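Local structure of glycerol dehydratase (1R9D) at residues L665-S670 / L700-F705; Q494-V499 / V624-N629; G176-I181 / A214-V219; G5-T10 / A362-V367. The protein probably acts as a B12-independent, glycyl radical lyase that removes water from glycerol. All coordinates share one frame; numbering follows the deposited sequence.

Contact 1 of 4, residues L665-S670 / L700-F705; sequences LADGVS and LFNQKF
Ser670 sets its OG against the rim of the Phe701 ring, in the ring plane and 3.6 Å from CD1, while the same oxygen accepts the backbone N-H of Asn702 (N to OG, 2.8 Å). The torsion that holds OG anti to its carbonyl carbon (chi1 -47°) also lets it donate to Asp667 O at 3.1 Å. That carbonyl oxygen takes Ser670 N as well: the backbone bond closes the type II' turn Asp667-Ser670, and the hydroxyl adds a second donor from the opposite face. One hydroxyl therefore couples the turn to the incoming strand. Within the turn, Val669 N gives a nearly straight bond to Leu700 O at 2.8 Å, and Gly668 CA lies 3.4 Å from that same oxygen, where a CB would clash. The third bond across joins side chains that meet at about a right angle: Asn702 ND2 reaches Asp667 OD1 over 3.0 Å, on its anti side and 31° out of the Asp667 carboxylate plane, the oxygen lying in the plane of the Asn702 amide. Val669 CG2 adds apolar packing on Phe701 CB. Everything that touches is buried, and the side chain of Leu700 is about 8 Å from a bound glycerol. The contact thus ties a tight turn to the start of strand 702-705, an outermost strand of a five-stranded mixed sheet, consistent with the barrel core of glycyl radical enzymes.

Contact 2 of 4, residues Q494-V499 / V624-N629; sequences QMEYFV and VNKYTN
With CG1 anti to its backbone N (chi1 171°), Val499 directs that methyl at the turn after helix 607-624, where Tyr627, its CG beside the backbone N (chi1 -55°), meets it with CE1. CG1 of Val499 is the hub of the apolar part. It lies 4.1 Å from Tyr627 CE1, approaching the ring obliquely, and 4.1 Å from Val624 CG2, in a side chain that crosses that of Val499 at about a right angle. The same methyl also rests near the backbone N of Val624. These are distances of ordinary van der Waals packing.

The polar links are a water bridge and a long salt bridge. Tyr627 OH donates to a water at 2.7 Å, and this water, in the plane of the ring, donates in turn to the carbonyl O of Glu496 at 2.9 Å, so the hydroxyl is tied to the helix backbone through a single solvent molecule. Farther out, the extended chains of Glu496 and Lys626 approach at about a right angle. Their salt bridge spans 3.9 Å from OE2 of Glu496 to NZ of Lys626, and the lysine has a stronger partner in Glu623, so the pair probably contributes little more than charge complementarity at the partly exposed edge of the contact. Tyr627 also packs on Ile194 of the second subunit. The motif is a type I turn, Val624 to Tyr627, at the C-terminal end of helix 607-624, packed on the flank of the long helix 484-516 in the pyruvate formate lyase-like region.

Contact 3 of 4, residues G176-I181 / A214-V219; sequences GFNGII and AAITYV
Phe177 and Ala215 make the tight centre of this contact: the Ala215 methyl sits over the middle of the ring, its CB 3.9 Å from the centroid and only 3° from the ring normal, a CH-pi contact of nearly ideal alignment. Because CB stands almost on the axis, it is about equally far from the ring carbons it meets. The bond from CA to CB of Phe177 points toward the partner helix, and chi1 of -66° sets CG beside the backbone N. At the base of the ring, Phe177 CB packs at 3.7 Å on CG1 of Ile216, while Val219 CG2 approaches CE1 more loosely, at 4.3 Å and obliquely. Phe269 and Leu266 of helix 260-277 cover Val219 and Phe177 in turn, continuing the buried side.

The side formed by Asn178 and Ile216 is partly exposed, while Ile181 beside it is buried. Here the end of Ile216 bridges between two residues of the first helix: its CD1 is 3.9 Å from Ile181 CD1 and 3.2 Å from Asn178 OD1. The asparagine meets the isoleucine at about a right angle, and this close approach sets a carbonyl oxygen against a methyl, a contact with little polar attraction to offer. Helix 169-190 is kinked just at this level, the N atoms of Phe177 and Asn178 lacking bonds to the preceding turn, and the backbone of Asn178 is hydrogen-bonded to Gly254. The local axes run antiparallel at 168° and 10.0 Å apart. With apolar contacts and one CH-pi contact, dispersion and burial of apolar surface probably dominate where these two segments meet.

Contact 4 of 4, residues G5-T10 / A362-V367; sequences GFSTQT and ALEAAV
This is the docking of the N-terminal loop, just before helix 11-22, onto the side of helix 357-369, through the Phe6 ring on Val367 and the Glu364 carboxylate bonded by Ser7. The ring of Phe6 lies under the end of Val367: CG2 stands over the ring centre, 3.4 Å from the centroid and 5° off the normal, a close CH-pi contact. CG2 of Val367 owes this place to a torsion that leaves it anti to the carbonyl carbon and beside the backbone N, with CG1 at chi1 -175°. At the rim of the same ring, near its plane, OE2 of Glu364 approaches CD2 at 3.4 Å, where the ring hydrogens are slightly positive. The other carboxylate oxygen is gripped twice by Ser7. The backbone N reaches Glu364 OE1 at 2.7 Å and an N-H...O angle of 174°, and Ser7 OG donates to the same oxygen at 2.8 Å from its anti side. A water bridges Gln9 OE1 to Val367 O, donating to both and extending the contact towards Thr10, the N-cap of the next helix. Salt-bridged OE2 and twice-bonded OE1 would both favour a charged Glu364. Its OE2 partner, Arg391, belongs to helix 386-397, which also covers Phe6 and Val367. Ser7 OG is further bonded to His368, and helix 357-369 also packs on helix 304-317 through Glu364 and Ala365 and on strand 375-380 through Leu363 and Ala366.

From the N terminus, contact 4 joins the first residues to helix 357-369 and so closes the widest loop, about 350 residues long. Contact 3 lies wholly within that loop, pairing the consecutive antiparallel helices 169-190 and 197-230 and closing 32 residues. After it, contact 2 closes a loop of 124 residues between helix 484-516 and the turn following helix 607-624. Contact 1 then closes a short loop in the C-terminal part, bringing strand 702-705 to the preceding turn. None cross. Contacts 1 and 2 have centres about 25 Å apart, and contacts 2 and 4 lie on opposite sides of the chain's centre, their centres about 45 Å apart, so the four tie separate regions.

Contact 1 of 4, residues L665-S670 / L700-F705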
loop_
_atom_site.group_PDB
_atom_site.type_symbol
_atom_site.label_atom_id
_atom_site.label_comp_id
_atom_site.label_asym_id
_atom_site.label_seq_id
_atom_site.Cartn_x
_atom_site.Cartn_y
_atom_site.Cartn_z
ATOM N N LEU A 665 36.768 0.348 -19.187
ATOM C CA LEU A 665 36.024 -0.061 -20.368
ATOM C C LEU A 665 35.866 1.235 -21.158
ATOM O O LEU A 665 36.200 2.311 -20.657
ATOM C CB LEU A 665 34.641 -0.596 -19.986
ATOM C CG LEU A 665 34.576 -1.852 -19.118
ATOM C CD1 LEU A 665 33.113 -2.230 -18.888
ATOM C CD2 LEU A 665 35.318 -2.987 -19.802
ATOM N N ALA A 666 35.371 1.139 -22.386
ATOM C CA ALA A 666 35.158 2.322 -23.211
ATOM C C ALA A 666 33.947 3.097 -22.690
ATOM O O ALA A 666 33.057 2.518 -22.063
ATOM C CB ALA A 666 34.931 1.914 -24.664
ATOM N N ASP A 667 33.917 4.399 -22.962
ATOM C CA ASP A 667 32.829 5.271 -22.519
ATOM C C ASP A 667 31.722 5.425 -23.571
ATOM O O ASP A 667 31.992 5.783 -24.713
ATOM C CB ASP A 667 33.402 6.648 -22.160
ATOM C CG ASP A 667 34.287 7.218 -23.261
ATOM O OD1 ASP A 667 33.890 8.219 -23.890
ATOM O OD2 ASP A 667 35.381 6.658 -23.504
ATOM N N GLY A 668 30.479 5.152 -23.177
ATOM C CA GLY A 668 29.358 5.273 -24.098
ATOM C C GLY A 668 29.544 4.423 -25.344
ATOM O O GLY A 668 29.892 3.250 -25.249
ATOM N N VAL A 669 29.306 5.009 -26.513
ATOM C CA VAL A 669 29.479 4.282 -27.766
ATOM C C VAL A 669 30.757 4.738 -28.472
ATOM O O VAL A 669 30.941 4.498 -29.664
ATOM C CB VAL A 669 28.265 4.481 -28.707
ATOM C CG1 VAL A 669 27.029 3.851 -28.074
ATOM C CG2 VAL A 669 28.036 5.972 -28.977
ATOM N N SER A 670 31.639 5.400 -27.722
ATOM C CA SER A 670 32.901 5.896 -28.269
ATOM C C SER A 670 33.900 4.754 -28.458
ATOM O O SER A 670 33.895 3.787 -27.704
ATOM C CB SER A 670 33.533 6.922 -27.314
ATOM O OG SER A 670 32.596 7.884 -26.868
ATOM N N LEU A 700 25.738 7.870 -25.829
ATOM C CA LEU A 700 26.695 8.955 -25.636
ATOM C C LEU A 700 27.994 8.764 -26.419
ATOM O O LEU A 700 28.653 7.730 -26.308
ATOM C CB LEU A 700 26.990 9.083 -24.140
ATOM C CG LEU A 700 27.850 10.243 -23.627
ATOM C CD1 LEU A 700 27.401 10.604 -22.230
ATOM C CD2 LEU A 700 29.314 9.850 -23.640
ATOM N N PHE A 701 28.363 9.783 -27.186
ATOM C CA PHE A 701 29.572 9.737 -28.001
ATOM C C PHE A 701 30.537 10.875 -27.643
ATOM O O PHE A 701 30.210 12.046 -27.811
ATOM C CB PHE A 701 29.161 9.791 -29.480
ATOM C CG PHE A 701 30.310 9.731 -30.454
ATOM C CD1 PHE A 701 31.507 9.103 -30.119
ATOM C CD2 PHE A 701 30.172 10.270 -31.730
ATOM C CE1 PHE A 701 32.554 9.014 -31.045
ATOM C CE2 PHE A 701 31.214 10.183 -32.667
ATOM C CZ PHE A 701 32.402 9.555 -32.320
ATOM N N ASN A 702 31.715 10.512 -27.136
ATOM C CA ASN A 702 32.748 11.481 -26.748
ATOM C C ASN A 702 33.866 11.556 -27.778
ATOM O O ASN A 702 34.326 10.527 -28.274
ATOM C CB ASN A 702 33.435 11.075 -25.438
ATOM C CG ASN A 702 32.794 11.669 -24.202
ATOM O OD1 ASN A 702 32.408 12.839 -24.179
ATOM N ND2 ASN A 702 32.716 10.866 -23.145
ATOM N N GLN A 703 34.304 12.772 -28.082
ATOM C CA GLN A 703 35.439 12.984 -28.967
ATOM C C GLN A 703 36.281 14.090 -28.335
ATOM O O GLN A 703 35.745 15.008 -27.707
ATOM C CB GLN A 703 35.004 13.340 -30.394
ATOM C CG GLN A 703 34.781 12.086 -31.250
ATOM C CD GLN A 703 34.850 12.350 -32.747
ATOM O OE1 GLN A 703 35.160 11.452 -33.534
ATOM N NE2 GLN A 703 34.555 13.572 -33.144
ATOM N N LYS A 704 37.600 13.966 -28.455
ATOM C CA LYS A 704 38.520 14.937 -27.878
ATOM C C LYS A 704 39.434 15.495 -28.957
ATOM O O LYS A 704 40.062 14.739 -29.697
ATOM C CB LYS A 704 39.359 14.277 -26.777
ATOM C CG LYS A 704 40.323 15.232 -26.079
ATOM C CD LYS A 704 40.985 14.588 -24.868
ATOM C CE LYS A 704 41.911 13.455 -25.264
ATOM N NZ LYS A 704 42.630 12.885 -24.088
ATOM N N PHE A 705 39.505 16.818 -29.039
ATOM C CA PHE A 705 40.339 17.467 -30.042
ATOM C C PHE A 705 41.492 18.283 -29.489
ATOM O O PHE A 705 41.396 18.884 -28.415
ATOM C CB PHE A 705 39.501 18.400 -30.921
ATOM C CG PHE A 705 38.735 17.695 -31.994
ATOM C CD1 PHE A 705 37.411 17.324 -31.796
ATOM C CD2 PHE A 705 39.352 17.371 -33.199
ATOM C CE1 PHE A 705 36.705 16.638 -32.789
ATOM C CE2 PHE A 705 38.661 16.687 -34.192
ATOM C CZ PHE A 705 37.333 16.319 -33.987
#

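Contact 2 of 4, residues Q494-V499 / V624-N629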
loop_
_atom_site.group_PDB
_atom_site.type_symbol
_atom_site.label_atom_id
_atom_site.label_comp_id
_atom_site.label_asym_id
_atom_site.label_seq_id
_atom_site.Cartn_x
_atom_site.Cartn_y
_atom_site.Cartn_z
ATOM N N GLN A 494 23.527 -15.631 -21.674
ATOM C CA GLN A 494 24.051 -14.966 -20.482
ATOM C C GLN A 494 23.371 -13.600 -20.343
ATOM O O GLN A 494 22.961 -13.206 -19.253
ATOM C CB GLN A 494 25.565 -14.759 -20.585
ATOM C CG GLN A 494 26.408 -16.027 -20.494
ATOM C CD GLN A 494 26.279 -16.746 -19.156
ATOM O OE1 GLN A 494 26.163 -16.116 -18.101
ATOM N NE2 GLN A 494 26.319 -18.074 -19.196
ATOM N N MET A 495 23.259 -12.887 -21.459
ATOM C CA MET A 495 22.631 -11.565 -21.476
ATOM C C MET A 495 21.201 -11.658 -20.951
ATOM O O MET A 495 20.778 -10.864 -20.107
ATOM C CB MET A 495 22.612 -11.011 -22.907
ATOM C CG MET A 495 22.205 -9.543 -23.028
ATOM S SD MET A 495 23.497 -8.403 -22.478
ATOM C CE MET A 495 24.627 -8.440 -23.897
ATOM N N GLU A 496 20.462 -12.640 -21.454
ATOM C CA GLU A 496 19.074 -12.846 -21.060
ATOM C C GLU A 496 18.877 -13.017 -19.559
ATOM O O GLU A 496 17.972 -12.417 -18.969
ATOM C CB GLU A 496 18.513 -14.068 -21.789
ATOM C CG GLU A 496 17.126 -14.494 -21.343
ATOM C CD GLU A 496 16.636 -15.714 -22.099
ATOM O OE1 GLU A 496 17.373 -16.730 -22.136
ATOM O OE2 GLU A 496 15.517 -15.661 -22.656
ATOM N N TYR A 497 19.724 -13.834 -18.943
ATOM C CA TYR A 497 19.624 -14.102 -17.517
ATOM C C TYR A 497 19.848 -12.867 -16.651
ATOM O O TYR A 497 19.040 -12.558 -15.776
ATOM C CB TYR A 497 20.628 -15.182 -17.111
ATOM C CG TYR A 497 20.553 -15.557 -15.644
ATOM C CD1 TYR A 497 19.548 -16.400 -15.176
ATOM C CD2 TYR A 497 21.461 -15.039 -14.719
ATOM C CE1 TYR A 497 19.442 -16.723 -13.826
ATOM C CE2 TYR A 497 21.362 -15.354 -13.357
ATOM C CZ TYR A 497 20.348 -16.196 -12.923
ATOM O OH TYR A 497 20.224 -16.510 -11.585
ATOM N N PHE A 498 20.944 -12.158 -16.889
ATOM C CA PHE A 498 21.236 -10.984 -16.079
ATOM C C PHE A 498 20.360 -9.771 -16.364
ATOM O O PHE A 498 20.075 -8.995 -15.452
ATOM C CB PHE A 498 22.723 -10.643 -16.188
ATOM C CG PHE A 498 23.608 -11.647 -15.507
ATOM C CD1 PHE A 498 23.697 -11.684 -14.118
ATOM C CD2 PHE A 498 24.294 -12.605 -16.246
ATOM C CE1 PHE A 498 24.453 -12.666 -13.469
ATOM C CE2 PHE A 498 25.054 -13.594 -15.606
ATOM C CZ PHE A 498 25.131 -13.623 -14.217
ATOM N N VAL A 499 19.919 -9.599 -17.607
ATOM C CA VAL A 499 19.049 -8.468 -17.905
ATOM C C VAL A 499 17.715 -8.712 -17.196
ATOM O O VAL A 499 17.105 -7.788 -16.671
ATOM C CB VAL A 499 18.806 -8.299 -19.422
ATOM C CG1 VAL A 499 17.732 -7.246 -19.663
ATOM C CG2 VAL A 499 20.097 -7.866 -20.103
ATOM N N VAL A 624 16.305 -5.839 -22.993
ATOM C CA VAL A 624 15.701 -4.774 -22.194
ATOM C C VAL A 624 14.263 -4.471 -22.633
ATOM O O VAL A 624 13.378 -4.286 -21.793
ATOM C CB VAL A 624 16.543 -3.475 -22.268
ATOM C CG1 VAL A 624 15.827 -2.339 -21.543
ATOM C CG2 VAL A 624 17.911 -3.707 -21.631
ATOM N N ASN A 625 14.032 -4.433 -23.945
ATOM C CA ASN A 625 12.701 -4.148 -24.489
ATOM C C ASN A 625 11.600 -5.115 -24.053
ATOM O O ASN A 625 10.416 -4.798 -24.160
ATOM C CB ASN A 625 12.737 -4.126 -26.024
ATOM C CG ASN A 625 13.204 -2.801 -26.584
ATOM O OD1 ASN A 625 13.407 -1.832 -25.849
ATOM N ND2 ASN A 625 13.372 -2.748 -27.901
ATOM N N LYS A 626 11.978 -6.289 -23.564
ATOM C CA LYS A 626 10.996 -7.287 -23.148
ATOM C C LYS A 626 10.232 -6.960 -21.872
ATOM O O LYS A 626 9.154 -7.517 -21.633
ATOM C CB LYS A 626 11.675 -8.638 -22.926
ATOM C CG LYS A 626 12.238 -9.303 -24.160
ATOM C CD LYS A 626 13.081 -10.498 -23.748
ATOM C CE LYS A 626 13.616 -11.263 -24.950
ATOM N NZ LYS A 626 14.402 -12.452 -24.501
ATOM N N TYR A 627 10.778 -6.055 -21.065
ATOM C CA TYR A 627 10.186 -5.735 -19.766
ATOM C C TYR A 627 9.290 -4.512 -19.614
ATOM O O TYR A 627 9.391 -3.554 -20.372
ATOM C CB TYR A 627 11.319 -5.672 -18.737
ATOM C CG TYR A 627 12.125 -6.943 -18.727
ATOM C CD1 TYR A 627 13.168 -7.143 -19.638
ATOM C CD2 TYR A 627 11.766 -8.000 -17.895
ATOM C CE1 TYR A 627 13.824 -8.373 -19.726
ATOM C CE2 TYR A 627 12.414 -9.235 -17.974
ATOM C CZ TYR A 627 13.436 -9.415 -18.896
ATOM O OH TYR A 627 14.023 -10.654 -19.016
ATOM N N THR A 628 8.404 -4.574 -18.618
ATOM C CA THR A 628 7.495 -3.476 -18.306
ATOM C C THR A 628 7.615 -3.173 -16.807
ATOM O O THR A 628 8.054 -4.023 -16.028
ATOM C CB THR A 628 6.026 -3.837 -18.632
ATOM O OG1 THR A 628 5.627 -4.965 -17.849
ATOM C CG2 THR A 628 5.874 -4.177 -20.110
ATOM N N ASN A 629 7.232 -1.967 -16.403
ATOM C CA ASN A 629 7.332 -1.591 -14.998
ATOM C C ASN A 629 5.964 -1.495 -14.318
ATOM O O ASN A 629 4.928 -1.572 -14.980
ATOM C CB ASN A 629 8.096 -0.263 -14.855
ATOM C CG ASN A 629 7.425 0.889 -15.576
ATOM O OD1 ASN A 629 6.214 1.096 -15.459
ATOM N ND2 ASN A 629 8.217 1.666 -16.310
HETATM O O HOH W 1 16.231 -10.740 -20.486
#

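Contact 3 of 4, residues G176-I181 / A214-V219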
loop_
_atom_site.group_PDB
_atom_site.type_symbol
_atom_site.label_atom_id
_atom_site.label_comp_id
_atom_site.label_asym_id
_atom_site.label_seq_id
_atom_site.Cartn_x
_atom_site.Cartn_y
_atom_site.Cartn_z
ATOM N N GLY A 176 1.509 30.109 -11.027
ATOM C CA GLY A 176 2.022 30.180 -9.670
ATOM C C GLY A 176 1.562 29.034 -8.792
ATOM O O GLY A 176 0.732 28.218 -9.199
ATOM N N PHE A 177 2.107 28.962 -7.583
ATOM C CA PHE A 177 1.734 27.907 -6.657
ATOM C C PHE A 177 0.247 27.988 -6.315
ATOM O O PHE A 177 -0.368 26.979 -5.978
ATOM C CB PHE A 177 2.590 27.984 -5.391
ATOM C CG PHE A 177 4.052 27.699 -5.633
ATOM C CD1 PHE A 177 5.025 28.631 -5.284
ATOM C CD2 PHE A 177 4.453 26.499 -6.216
ATOM C CE1 PHE A 177 6.377 28.375 -5.514
ATOM C CE2 PHE A 177 5.805 26.231 -6.451
ATOM C CZ PHE A 177 6.768 27.173 -6.099
ATOM N N ASN A 178 -0.334 29.183 -6.405
ATOM C CA ASN A 178 -1.763 29.328 -6.123
ATOM C C ASN A 178 -2.567 28.630 -7.216
ATOM O O ASN A 178 -3.615 28.036 -6.948
ATOM C CB ASN A 178 -2.192 30.802 -6.081
ATOM C CG ASN A 178 -1.651 31.542 -4.877
ATOM O OD1 ASN A 178 -1.480 30.971 -3.803
ATOM N ND2 ASN A 178 -1.402 32.835 -5.046
ATOM N N GLY A 179 -2.071 28.715 -8.449
ATOM C CA GLY A 179 -2.752 28.105 -9.580
ATOM C C GLY A 179 -2.824 26.595 -9.478
ATOM O O GLY A 179 -3.825 25.980 -9.859
ATOM N N ILE A 180 -1.756 25.999 -8.961
ATOM C CA ILE A 180 -1.686 24.552 -8.788
ATOM C C ILE A 180 -2.663 24.149 -7.686
ATOM O O ILE A 180 -3.432 23.192 -7.832
ATOM C CB ILE A 180 -0.252 24.115 -8.402
ATOM C CG1 ILE A 180 0.731 24.534 -9.501
ATOM C CG2 ILE A 180 -0.200 22.608 -8.191
ATOM C CD1 ILE A 180 0.399 23.960 -10.882
ATOM N N ILE A 181 -2.630 24.888 -6.581
ATOM C CA ILE A 181 -3.528 24.620 -5.464
ATOM C C ILE A 181 -4.975 24.680 -5.945
ATOM O O ILE A 181 -5.782 23.813 -5.616
ATOM C CB ILE A 181 -3.335 25.652 -4.327
ATOM C CG1 ILE A 181 -1.945 25.487 -3.712
ATOM C CG2 ILE A 181 -4.417 25.466 -3.258
ATOM C CD1 ILE A 181 -1.614 26.513 -2.641
ATOM N N ALA A 214 3.091 24.943 1.480
ATOM C CA ALA A 214 4.371 24.988 2.174
ATOM C C ALA A 214 5.384 25.730 1.306
ATOM O O ALA A 214 6.242 26.451 1.820
ATOM C CB ALA A 214 4.868 23.576 2.471
ATOM N N ALA A 215 5.280 25.551 -0.010
ATOM C CA ALA A 215 6.185 26.224 -0.935
ATOM C C ALA A 215 5.987 27.733 -0.804
ATOM O O ALA A 215 6.956 28.492 -0.758
ATOM C CB ALA A 215 5.905 25.779 -2.368
ATOM N N ILE A 216 4.726 28.155 -0.745
ATOM C CA ILE A 216 4.390 29.570 -0.609
ATOM C C ILE A 216 5.012 30.130 0.669
ATOM O O ILE A 216 5.565 31.231 0.670
ATOM C CB ILE A 216 2.856 29.771 -0.583
ATOM C CG1 ILE A 216 2.269 29.405 -1.951
ATOM C CG2 ILE A 216 2.514 31.213 -0.229
ATOM C CD1 ILE A 216 0.756 29.484 -2.025
ATOM N N THR A 217 4.935 29.357 1.748
ATOM C CA THR A 217 5.504 29.757 3.031
ATOM C C THR A 217 7.018 29.909 2.916
ATOM O O THR A 217 7.605 30.860 3.444
ATOM C CB THR A 217 5.203 28.706 4.125
ATOM O OG1 THR A 217 3.785 28.588 4.298
ATOM C CG2 THR A 217 5.842 29.105 5.449
ATOM N N TYR A 218 7.644 28.962 2.220
ATOM C CA TYR A 218 9.091 28.965 2.030
ATOM C C TYR A 218 9.562 30.244 1.348
ATOM O O TYR A 218 10.510 30.885 1.803
ATOM C CB TYR A 218 9.515 27.752 1.191
ATOM C CG TYR A 218 11.011 27.560 1.099
ATOM C CD1 TYR A 218 11.764 27.257 2.234
ATOM C CD2 TYR A 218 11.677 27.686 -0.124
ATOM C CE1 TYR A 218 13.143 27.087 2.158
ATOM C CE2 TYR A 218 13.058 27.519 -0.210
ATOM C CZ TYR A 218 13.784 27.221 0.935
ATOM O OH TYR A 218 15.151 27.074 0.863
ATOM N N VAL A 219 8.896 30.611 0.257
ATOM C CA VAL A 219 9.258 31.810 -0.489
ATOM C C VAL A 219 9.085 33.064 0.368
ATOM O O VAL A 219 9.893 33.993 0.300
ATOM C CB VAL A 219 8.407 31.939 -1.765
ATOM C CG1 VAL A 219 8.781 33.201 -2.519
ATOM C CG2 VAL A 219 8.619 30.712 -2.652
#

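Contact 4 of 4, residues G5-T10 / A362-V367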
loop_
_atom_site.group_PDB
_atom_site.type_symbol
_atom_site.label_atom_id
_atom_site.label_comp_id
_atom_site.label_asym_id
_atom_site.label_seq_id
_atom_site.Cartn_x
_atom_site.Cartn_y
_atom_site.Cartn_z
ATOM N N GLY A 5 32.940 36.239 -30.680
ATOM C CA GLY A 5 33.532 36.157 -29.357
ATOM C C GLY A 5 32.444 36.392 -28.326
ATOM O O GLY A 5 31.292 36.618 -28.690
ATOM N N PHE A 6 32.797 36.354 -27.045
ATOM C CA PHE A 6 31.801 36.551 -25.996
ATOM C C PHE A 6 32.017 37.813 -25.165
ATOM O O PHE A 6 33.136 38.310 -25.047
ATOM C CB PHE A 6 31.764 35.330 -25.072
ATOM C CG PHE A 6 31.513 34.031 -25.792
ATOM C CD1 PHE A 6 32.573 33.269 -26.274
ATOM C CD2 PHE A 6 30.213 33.582 -26.008
ATOM C CE1 PHE A 6 32.340 32.079 -26.963
ATOM C CE2 PHE A 6 29.968 32.393 -26.697
ATOM C CZ PHE A 6 31.031 31.641 -27.175
ATOM N N SER A 7 30.929 38.321 -24.590
ATOM C CA SER A 7 30.976 39.522 -23.764
ATOM C C SER A 7 31.511 39.199 -22.373
ATOM O O SER A 7 31.624 38.031 -21.996
ATOM C CB SER A 7 29.576 40.133 -23.657
ATOM O OG SER A 7 28.656 39.203 -23.113
ATOM N N THR A 8 31.842 40.239 -21.611
ATOM C CA THR A 8 32.374 40.070 -20.264
ATOM C C THR A 8 31.277 40.197 -19.207
ATOM O O THR A 8 30.460 41.119 -19.251
ATOM C CB THR A 8 33.477 41.114 -19.968
ATOM O OG1 THR A 8 34.557 40.940 -20.896
ATOM C CG2 THR A 8 34.009 40.950 -18.549
ATOM N N GLN A 9 31.275 39.260 -18.261
ATOM C CA GLN A 9 30.292 39.232 -17.183
ATOM C C GLN A 9 30.600 40.293 -16.129
ATOM O O GLN A 9 31.737 40.746 -16.014
ATOM C CB GLN A 9 30.272 37.848 -16.523
ATOM C CG GLN A 9 31.522 37.482 -15.724
ATOM C CD GLN A 9 32.729 37.185 -16.595
ATOM O OE1 GLN A 9 32.638 37.166 -17.820
ATOM N NE2 GLN A 9 33.869 36.944 -15.960
ATOM N N THR A 10 29.583 40.679 -15.361
ATOM C CA THR A 10 29.746 41.689 -14.314
ATOM C C THR A 10 30.598 41.171 -13.163
ATOM O O THR A 10 30.735 39.963 -12.965
ATOM C CB THR A 10 28.386 42.129 -13.722
ATOM O OG1 THR A 10 27.778 41.023 -13.045
ATOM C CG2 THR A 10 27.456 42.621 -14.813
ATOM N N ALA A 362 21.849 31.808 -23.232
ATOM C CA ALA A 362 22.232 30.620 -22.484
ATOM C C ALA A 362 23.659 30.247 -22.864
ATOM O O ALA A 362 24.471 29.888 -22.008
ATOM C CB ALA A 362 21.277 29.466 -22.801
ATOM N N LEU A 363 23.961 30.332 -24.157
ATOM C CA LEU A 363 25.300 30.019 -24.639
ATOM C C LEU A 363 26.278 31.034 -24.040
ATOM O O LEU A 363 27.383 30.686 -23.632
ATOM C CB LEU A 363 25.337 30.086 -26.170
ATOM C CG LEU A 363 24.441 29.086 -26.925
ATOM C CD1 LEU A 363 24.537 29.333 -28.427
ATOM C CD2 LEU A 363 24.873 27.669 -26.604
ATOM N N GLU A 364 25.849 32.289 -23.979
ATOM C CA GLU A 364 26.677 33.358 -23.432
ATOM C C GLU A 364 26.967 33.107 -21.950
ATOM O O GLU A 364 28.095 33.277 -21.495
ATOM C CB GLU A 364 25.965 34.705 -23.605
ATOM C CG GLU A 364 26.875 35.915 -23.522
ATOM C CD GLU A 364 27.671 36.136 -24.798
ATOM O OE1 GLU A 364 28.544 37.030 -24.811
ATOM O OE2 GLU A 364 27.418 35.421 -25.794
ATOM N N ALA A 365 25.944 32.694 -21.204
ATOM C CA ALA A 365 26.089 32.425 -19.773
ATOM C C ALA A 365 27.145 31.369 -19.465
ATOM O O ALA A 365 27.856 31.468 -18.465
ATOM C CB ALA A 365 24.744 32.001 -19.176
ATOM N N ALA A 366 27.251 30.355 -20.318
ATOM C CA ALA A 366 28.239 29.305 -20.094
ATOM C C ALA A 366 29.656 29.881 -20.089
ATOM O O ALA A 366 30.518 29.427 -19.331
ATOM C CB ALA A 366 28.111 28.222 -21.167
ATOM N N VAL A 367 29.892 30.882 -20.929
ATOM C CA VAL A 367 31.210 31.508 -21.011
ATOM C C VAL A 367 31.424 32.528 -19.890
ATOM O O VAL A 367 32.553 32.749 -19.448
ATOM C CB VAL A 367 31.412 32.210 -22.365
ATOM C CG1 VAL A 367 32.841 32.743 -22.466
ATOM C CG2 VAL A 367 31.136 31.235 -23.495
HETATM O O HOH W 2 34.081 35.099 -19.354
#